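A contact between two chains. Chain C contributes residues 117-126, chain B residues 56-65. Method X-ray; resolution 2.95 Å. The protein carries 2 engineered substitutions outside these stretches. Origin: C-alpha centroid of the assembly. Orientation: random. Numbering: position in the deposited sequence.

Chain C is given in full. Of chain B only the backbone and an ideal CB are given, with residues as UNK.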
ATOM      1  N   GLY C 117     -20.441  38.304  17.576  1.00 93.36           N
ATOM      2  CA  GLY C 117     -19.315  37.557  18.114  1.00 95.85           C
ATOM      3  C   GLY C 117     -19.035  36.297  17.319  1.00 94.60           C
ATOM      4  O   GLY C 117     -17.900  36.049  16.892  1.00 82.59           O
ATOM      5  N   ASP C 118     -20.074  35.488  17.093  1.00 84.98           N
ATOM      6  CA  ASP C 118     -19.882  34.273  16.305  1.00 78.02           C
ATOM      7  C   ASP C 118     -19.440  34.594  14.880  1.00 78.61           C
ATOM      8  O   ASP C 118     -18.716  33.803  14.258  1.00 87.27           O
ATOM      9  CB  ASP C 118     -21.162  33.439  16.306  1.00 83.14           C
ATOM     10  CG  ASP C 118     -21.577  33.012  17.703  1.00 82.25           C
ATOM     11  OD1 ASP C 118     -21.089  33.622  18.676  1.00 90.30           O
ATOM     12  OD2 ASP C 118     -22.389  32.070  17.830  1.00 85.69           O
ATOM     13  N   ALA C 119     -19.841  35.753  14.356  1.00 79.45           N
ATOM     14  CA  ALA C 119     -19.364  36.172  13.043  1.00 85.36           C
ATOM     15  C   ALA C 119     -17.876  36.505  13.075  1.00 76.99           C
ATOM     16  O   ALA C 119     -17.139  36.172  12.139  1.00 73.21           O
ATOM     17  CB  ALA C 119     -20.179  37.367  12.550  1.00 78.40           C
ATOM     18  N   ARG C 120     -17.417  37.171  14.141  1.00 83.48           N
ATOM     19  CA  ARG C 120     -15.983  37.390  14.311  1.00 88.87           C
ATOM     20  C   ARG C 120     -15.226  36.066  14.324  1.00 88.75           C
ATOM     21  O   ARG C 120     -14.188  35.923  13.659  1.00 77.76           O
ATOM     22  CB  ARG C 120     -15.725  38.173  15.600  1.00 82.86           C
ATOM     23  CG  ARG C 120     -15.448  39.654  15.394  1.00 94.00           C
ATOM     24  CD  ARG C 120     -15.347  40.395  16.724  1.00 93.53           C
ATOM     25  NE  ARG C 120     -16.549  41.175  17.014  1.00 95.05           N
ATOM     26  CZ  ARG C 120     -17.384  40.922  18.017  1.00105.05           C
ATOM     27  NH1 ARG C 120     -17.150  39.909  18.840  1.00 98.48           N
ATOM     28  NH2 ARG C 120     -18.453  41.686  18.202  1.00108.17           N
ATOM     29  N   ASP C 121     -15.740  35.081  15.071  1.00 79.68           N
ATOM     30  CA  ASP C 121     -15.169  33.737  15.034  1.00 71.03           C
ATOM     31  C   ASP C 121     -15.061  33.225  13.602  1.00 88.53           C
ATOM     32  O   ASP C 121     -13.995  32.765  13.166  1.00 80.69           O
ATOM     33  CB  ASP C 121     -16.027  32.784  15.868  1.00 58.80           C
ATOM     34  CG  ASP C 121     -15.736  32.878  17.348  1.00 93.22           C
ATOM     35  OD1 ASP C 121     -14.894  33.712  17.748  1.00 87.49           O
ATOM     36  OD2 ASP C 121     -16.354  32.110  18.117  1.00 92.98           O
ATOM     37  N   ALA C 122     -16.168  33.305  12.855  1.00 87.87           N
ATOM     38  CA  ALA C 122     -16.178  32.798  11.486  1.00 77.41           C
ATOM     39  C   ALA C 122     -15.113  33.474  10.630  1.00 86.52           C
ATOM     40  O   ALA C 122     -14.449  32.814   9.820  1.00 90.97           O
ATOM     41  CB  ALA C 122     -17.562  32.985  10.869  1.00 75.65           C
ATOM     42  N   ARG C 123     -14.930  34.788  10.791  1.00 80.20           N
ATOM     43  CA  ARG C 123     -13.891  35.464  10.020  1.00 78.74           C
ATOM     44  C   ARG C 123     -12.506  34.966  10.407  1.00 91.14           C
ATOM     45  O   ARG C 123     -11.629  34.817   9.544  1.00 82.30           O
ATOM     46  CB  ARG C 123     -13.974  36.979  10.198  1.00 84.40           C
ATOM     47  CG  ARG C 123     -13.167  37.729   9.145  1.00 88.24           C
ATOM     48  CD  ARG C 123     -12.588  39.035   9.669  1.00 90.54           C
ATOM     49  NE  ARG C 123     -11.238  39.284   9.159  1.00101.51           N
ATOM     50  CZ  ARG C 123     -10.950  39.598   7.898  1.00100.62           C
ATOM     51  NH1 ARG C 123     -11.915  39.708   6.996  1.00101.44           N
ATOM     52  NH2 ARG C 123      -9.690  39.804   7.537  1.00 91.12           N
ATOM     53  N   ALA C 124     -12.287  34.705  11.700  1.00 87.56           N
ATOM     54  CA  ALA C 124     -11.015  34.127  12.121  1.00 83.34           C
ATOM     55  C   ALA C 124     -10.758  32.800  11.412  1.00 86.07           C
ATOM     56  O   ALA C 124      -9.684  32.588  10.829  1.00 80.20           O
ATOM     57  CB  ALA C 124     -10.997  33.947  13.638  1.00 77.10           C
ATOM     58  N   ASP C 125     -11.744  31.897  11.436  1.00 86.03           N
ATOM     59  CA  ASP C 125     -11.597  30.623  10.734  1.00 80.16           C
ATOM     60  C   ASP C 125     -11.279  30.842   9.260  1.00 78.44           C
ATOM     61  O   ASP C 125     -10.381  30.201   8.700  1.00 84.28           O
ATOM     62  CB  ASP C 125     -12.866  29.785  10.893  1.00 60.13           C
ATOM     63  CG  ASP C 125     -13.063  29.286  12.313  1.00 82.92           C
ATOM     64  OD1 ASP C 125     -12.206  29.582  13.175  1.00 77.60           O
ATOM     65  OD2 ASP C 125     -14.073  28.595  12.566  1.00 75.18           O
ATOM     66  N   ALA C 126     -11.998  31.770   8.620  1.00 82.06           N
ATOM     67  CA  ALA C 126     -11.781  32.032   7.200  1.00 82.33           C
ATOM     68  C   ALA C 126     -10.347  32.469   6.922  1.00 77.96           C
ATOM     69  O   ALA C 126      -9.721  31.991   5.968  1.00 75.95           O
ATOM     70  CB  ALA C 126     -12.772  33.086   6.708  1.00 72.48           C
TER
ATOM     71  N   UNK B  56      -6.099  27.192  18.000  1.00 82.33           N
ATOM     72  CA  UNK B  56      -6.781  28.480  18.052  1.00 75.61           C
ATOM     73  C   UNK B  56      -8.280  28.319  17.827  1.00 88.10           C
ATOM     74  O   UNK B  56      -9.097  28.783  18.632  1.00 79.96           O
ATOM     75  CB  UNK B  56      -6.193  29.436  17.012  1.00 75.61           C
ATOM     76  N   UNK B  57      -8.661  27.658  16.729  1.00 93.12           N
ATOM     77  CA  UNK B  57     -10.076  27.450  16.441  1.00 83.90           C
ATOM     78  C   UNK B  57     -10.774  26.701  17.569  1.00 84.17           C
ATOM     79  O   UNK B  57     -11.962  26.933  17.830  1.00 85.37           O
ATOM     80  CB  UNK B  57     -10.241  26.685  15.126  1.00 83.90           C
ATOM     81  N   UNK B  58     -10.055  25.812  18.255  1.00 76.05           N
ATOM     82  CA  UNK B  58     -10.653  25.092  19.373  1.00 78.01           C
ATOM     83  C   UNK B  58     -10.889  26.015  20.564  1.00 88.90           C
ATOM     84  O   UNK B  58     -11.963  25.982  21.182  1.00 93.68           O
ATOM     85  CB  UNK B  58      -9.761  23.919  19.786  1.00 78.01           C
ATOM     86  N   UNK B  59      -9.899  26.846  20.901  1.00 79.79           N
ATOM     87  CA  UNK B  59     -10.092  27.809  21.979  1.00 89.84           C
ATOM     88  C   UNK B  59     -11.246  28.752  21.666  1.00 85.62           C
ATOM     89  O   UNK B  59     -12.038  29.088  22.554  1.00 82.31           O
ATOM     90  CB  UNK B  59      -8.809  28.607  22.219  1.00 89.84           C
ATOM     91  N   UNK B  60     -11.367  29.179  20.406  1.00 84.82           N
ATOM     92  CA  UNK B  60     -12.517  29.985  20.010  1.00 71.11           C
ATOM     93  C   UNK B  60     -13.814  29.194  20.106  1.00 79.86           C
ATOM     94  O   UNK B  60     -14.881  29.777  20.329  1.00 93.14           O
ATOM     95  CB  UNK B  60     -12.330  30.510  18.585  1.00 71.11           C
ATOM     96  N   UNK B  61     -13.747  27.871  19.936  1.00 85.59           N
ATOM     97  CA  UNK B  61     -14.930  27.046  20.158  1.00 81.03           C
ATOM     98  C   UNK B  61     -15.357  27.087  21.620  1.00 81.68           C
ATOM     99  O   UNK B  61     -16.553  27.188  21.922  1.00 77.75           O
ATOM    100  CB  UNK B  61     -14.663  25.602  19.727  1.00 81.03           C
ATOM    101  N   UNK B  62     -14.394  27.021  22.546  1.00 80.20           N
ATOM    102  CA  UNK B  62     -14.744  27.125  23.962  1.00 82.31           C
ATOM    103  C   UNK B  62     -15.242  28.528  24.288  1.00 90.30           C
ATOM    104  O   UNK B  62     -16.139  28.709  25.122  1.00 83.08           O
ATOM    105  CB  UNK B  62     -13.542  26.772  24.841  1.00 82.31           C
ATOM    106  N   UNK B  63     -14.664  29.539  23.639  1.00 85.46           N
ATOM    107  CA  UNK B  63     -15.091  30.917  23.839  1.00 73.31           C
ATOM    108  C   UNK B  63     -16.551  31.097  23.441  1.00 93.73           C
ATOM    109  O   UNK B  63     -17.390  31.513  24.250  1.00 88.75           O
ATOM    110  CB  UNK B  63     -14.203  31.872  23.040  1.00 73.31           C
ATOM    111  N   UNK B  64     -16.865  30.781  22.185  1.00 88.12           N
ATOM    112  CA  UNK B  64     -18.229  30.902  21.689  1.00 85.11           C
ATOM    113  C   UNK B  64     -19.197  30.032  22.481  1.00 80.86           C
ATOM    114  O   UNK B  64     -20.341  30.435  22.720  1.00 81.62           O
ATOM    115  CB  UNK B  64     -18.285  30.529  20.206  1.00 85.11           C
ATOM    116  N   UNK B  65     -18.757  28.848  22.915  1.00 77.58           N
ATOM    117  CA  UNK B  65     -19.619  28.001  23.735  1.00 75.98           C
ATOM    118  C   UNK B  65     -19.953  28.674  25.061  1.00 82.63           C
ATOM    119  O   UNK B  65     -21.119  28.690  25.481  1.00 88.77           O
ATOM    120  CB  UNK B  65     -18.951  26.648  23.987  1.00 75.98           C
TER

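Two helices run almost antiparallel here, their N-to-C directions 172° apart and their axes 10.5 Å apart at closest approach. Chain C presents the carboxylates of D118(C), D121(C) and D125(C) at this contact, with the methyl of A124(C) among them. Such a surface asks for positive charge on long, flexible stems.

Position 56 points toward chain C, yet its ideal CB has no atom of that stretch within 5.5 Å. Any helix-compatible residue would do; D56(B) stands here and makes no contact.

At 57 the CB looks sideways and lies 4.0 Å from D125(C) OD1. Something small, alanine or serine, leaves that carboxylate reachable from elsewhere. The residue is S57(B), whose CB packs lightly against that oxygen.

Positions 58 and 59 are out of reach, and chain C sets no rule for them. They are A58(B) and S59(B); the serine OG donates to D56(B) O at 2.6 Å, a bond inside its own helix.

Position 60 is the first decisive one. Its CB points toward chain C, 4.2 Å from D121(C) OD1 and 5.5 Å from D125(C) OD1. Lysine or arginine would suit the charge, and glutamine could offer a neutral donor. The deposited R60(B), with chi1 at m, lays its guanidinium with one face against A124(C) CB, 3.4 Å from NE. At the edge of the same group, near its plane, lies D125(C) OD1: R60(B) NH2 donates to D125(C) OD1 at 2.4 Å, a very short hydrogen bond within a salt bridge. A methyl over one face of the flat group and an acid at its edge make a good arginine seat.

Position 61 looks sideways and 62 is out of reach, so neither is constrained by this stretch; they hold A61(B) and V62(B).

At 63 the CB points toward chain C, but the nearest atom is D121(C) OD2, 5.4 Å away. Small or polar residues fit, and a donor might reach the acid. A63(B) adds almost nothing to the buried surface.

Position 64 has its CB tight against D121(C) OD2, at 3.3 Å, and 4.4 Å from D118(C) OD1. Two acids so near favour a basic residue, arginine or lysine. R64(B) takes it, with chi1 and chi2 both t. R64(B) NE donates to D121(C) OD2 at 3.1 Å in a salt bridge, the oxygen lying near the guanidinium plane, while R64(B) CD passes 3.6 Å from D118(C) OD2.

Position 65 is out of reach, so chain C sets no preference and any helix-compatible residue would do; it is A65(B).

Chain B (56-65) DSASRAVARA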
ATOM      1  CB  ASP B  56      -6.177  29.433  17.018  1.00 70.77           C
ATOM      2  CG  ASP B  56      -4.779  29.887  17.392  1.00 91.64           C
ATOM      3  OD1 ASP B  56      -4.447  29.864  18.598  1.00 87.69           O
ATOM      4  OD2 ASP B  56      -4.011  30.267  16.483  1.00 86.31           O
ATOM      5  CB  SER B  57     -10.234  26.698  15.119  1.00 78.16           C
ATOM      6  OG  SER B  57     -11.482  26.031  15.045  1.00 85.54           O
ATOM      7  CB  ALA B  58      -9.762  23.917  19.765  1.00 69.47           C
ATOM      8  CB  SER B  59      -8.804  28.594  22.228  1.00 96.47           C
ATOM      9  OG  SER B  59      -8.157  28.914  21.010  1.00102.68           O
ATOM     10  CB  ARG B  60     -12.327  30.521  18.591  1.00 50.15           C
ATOM     11  CG  ARG B  60     -11.097  31.393  18.428  1.00 69.59           C
ATOM     12  CD  ARG B  60     -11.209  32.286  17.207  1.00 78.64           C
ATOM     13  NE  ARG B  60     -11.228  31.512  15.972  1.00 88.70           N
ATOM     14  CZ  ARG B  60     -10.137  31.105  15.334  1.00 90.01           C
ATOM     15  NH1 ARG B  60      -8.940  31.399  15.822  1.00 87.84           N
ATOM     16  NH2 ARG B  60     -10.241  30.403  14.212  1.00 82.31           N
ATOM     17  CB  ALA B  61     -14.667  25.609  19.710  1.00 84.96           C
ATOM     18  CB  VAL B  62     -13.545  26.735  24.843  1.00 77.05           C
ATOM     19  CG1 VAL B  62     -14.011  26.424  26.259  1.00 71.12           C
ATOM     20  CG2 VAL B  62     -12.812  25.547  24.242  1.00 88.06           C
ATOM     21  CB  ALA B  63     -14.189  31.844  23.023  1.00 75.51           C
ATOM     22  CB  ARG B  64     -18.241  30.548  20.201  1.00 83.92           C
ATOM     23  CG  ARG B  64     -19.587  30.220  19.600  1.00 88.80           C
ATOM     24  CD  ARG B  64     -19.458  30.016  18.093  1.00 94.38           C
ATOM     25  NE  ARG B  64     -18.128  29.547  17.701  1.00 85.26           N
ATOM     26  CZ  ARG B  64     -17.729  28.281  17.767  1.00 90.47           C
ATOM     27  NH1 ARG B  64     -18.557  27.345  18.215  1.00 87.44           N
ATOM     28  NH2 ARG B  64     -16.502  27.949  17.388  1.00 87.88           N
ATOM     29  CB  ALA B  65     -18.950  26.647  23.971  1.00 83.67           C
TER
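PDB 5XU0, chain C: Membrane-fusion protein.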